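Local coordinates for protein peptidyl-prolyl cis-trans isomerase FKBP13, chloroplastic (Arabidopsis thaliana, PDB 1U79) that catalyses the cis-trans isomerisation of peptidyl-proline bonds in the chloroplast thylakoid lumen and regulates accumulation of the Rieske protein, at residues I93-A98 with P114-L119. Residues are numbered along the deposited sequence; the frame is centred on the assembly and turned at random.
Sequences IPPELA and PPASVL
I93 O takes two hydrogens from the facing segment 114-119: the amide of L119, whose N lies 2.9 Å from I93 O, and a C-H contact from V118 CA, 3.2 Å from the same oxygen. The return bond, I93 N to L119 O at 2.8 Å, is nearly straight (165°) and reaches the carbonyl in its plane. I93 and L119 are therefore an antiparallel hydrogen-bonded pair, with both side chains on one face of the sheet. On that face the I93 side chain also packs against W70 of helix 68-75. Past the pair the backbones stay close, but no further hydrogen bond joins them, and P95 fills the interface. It presses the CG corner of its ring against the A116-S117 peptide, 3.1 Å from A116 O, with S117 O also close to CG at 3.3 Å. V118 meets the ring obliquely: its CG1 is anti to the backbone N (chi1 169°) and sits beside I93 O, while CG2 reaches to 3.9 Å from P95 CD. An alanine in place of P95 would probably open a gap beside the A116-S117 peptide and leave V118 CG2 without its ring partner. From P95 the backbone makes a short 3-10 turn, in which L97 N bonds to P94 O and A98 N to P95 O. The turn brings A98 CB to 3.5 Å from L119 CD1, closing the contact next to the I93-L119 pair. P114 to S117 form a type II turn, with A116 at its left-handed corner. The arrangement joins the loops where strands 88-93 and 119-128, antiparallel neighbours in the curled sheet of the FKBP fold, meet at one end.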
# COMPACT_ATOMS: atom_id res chain seq x y z
N ILE A 93 -0.29 2.71 6.97
CA ILE A 93 -1.36 1.76 7.24
C ILE A 93 -1.39 1.21 8.65
O ILE A 93 -0.47 0.53 9.07
CB ILE A 93 -1.25 0.56 6.26
CG1 ILE A 93 -1.16 1.07 4.81
CG2 ILE A 93 -2.46 -0.37 6.44
CD1 ILE A 93 -1.05 -0.01 3.76
N PRO A 94 -2.48 1.49 9.39
CA PRO A 94 -2.57 0.97 10.76
C PRO A 94 -2.65 -0.55 10.65
O PRO A 94 -3.12 -1.06 9.64
CB PRO A 94 -3.88 1.57 11.28
CG PRO A 94 -4.08 2.79 10.45
CD PRO A 94 -3.63 2.34 9.07
N PRO A 95 -2.21 -1.28 11.69
CA PRO A 95 -2.23 -2.75 11.69
C PRO A 95 -3.58 -3.36 11.33
O PRO A 95 -3.64 -4.40 10.68
CB PRO A 95 -1.82 -3.10 13.12
CG PRO A 95 -0.96 -1.95 13.51
CD PRO A 95 -1.69 -0.77 12.96
N GLU A 96 -4.66 -2.71 11.77
CA GLU A 96 -6.02 -3.18 11.49
C GLU A 96 -6.28 -3.38 10.00
O GLU A 96 -7.05 -4.26 9.61
CB GLU A 96 -7.04 -2.17 12.06
CG GLU A 96 -6.95 -0.79 11.43
CD GLU A 96 -7.66 0.31 12.23
OE1 GLU A 96 -7.34 0.47 13.42
OE2 GLU A 96 -8.52 1.01 11.65
N LEU A 97 -5.62 -2.58 9.16
CA LEU A 97 -5.78 -2.66 7.71
C LEU A 97 -4.57 -3.33 7.04
O LEU A 97 -4.39 -3.23 5.82
CB LEU A 97 -5.98 -1.26 7.13
CG LEU A 97 -7.18 -0.51 7.74
CD1 LEU A 97 -7.25 0.90 7.16
CD2 LEU A 97 -8.46 -1.27 7.45
N ALA A 98 -3.74 -3.99 7.84
CA ALA A 98 -2.57 -4.67 7.28
C ALA A 98 -2.55 -6.11 7.79
O ALA A 98 -3.41 -6.89 7.41
CB ALA A 98 -1.28 -3.92 7.66
N PRO A 114 6.41 -7.44 12.53
CA PRO A 114 5.96 -7.65 13.90
C PRO A 114 4.47 -7.44 14.08
O PRO A 114 3.82 -6.72 13.30
CB PRO A 114 6.76 -6.61 14.69
CG PRO A 114 8.00 -6.45 13.89
CD PRO A 114 7.47 -6.41 12.49
N PRO A 115 3.90 -8.08 15.11
CA PRO A 115 2.47 -7.94 15.37
C PRO A 115 2.16 -6.45 15.61
O PRO A 115 3.00 -5.72 16.15
CB PRO A 115 2.27 -8.75 16.65
CG PRO A 115 3.32 -9.86 16.51
CD PRO A 115 4.52 -9.09 15.99
N ALA A 116 0.98 -6.01 15.18
CA ALA A 116 0.52 -4.64 15.38
C ALA A 116 1.40 -3.59 14.73
O ALA A 116 1.54 -2.47 15.24
CB ALA A 116 0.39 -4.35 16.89
N SER A 117 1.96 -3.93 13.58
CA SER A 117 2.82 -3.02 12.85
C SER A 117 2.10 -2.03 11.94
O SER A 117 1.26 -2.42 11.13
CB SER A 117 3.83 -3.80 11.99
OG SER A 117 4.78 -4.49 12.78
N VAL A 118 2.45 -0.76 12.07
CA VAL A 118 1.93 0.26 11.17
C VAL A 118 2.89 0.09 9.99
O VAL A 118 4.10 -0.03 10.19
CB VAL A 118 2.11 1.68 11.74
CG1 VAL A 118 1.81 2.70 10.64
CG2 VAL A 118 1.19 1.87 12.93
N LEU A 119 2.36 0.05 8.77
CA LEU A 119 3.23 -0.13 7.62
C LEU A 119 3.32 1.12 6.76
O LEU A 119 2.34 1.84 6.58
CB LEU A 119 2.72 -1.29 6.77
CG LEU A 119 2.46 -2.60 7.49
CD1 LEU A 119 2.03 -3.66 6.47
CD2 LEU A 119 3.72 -3.06 8.23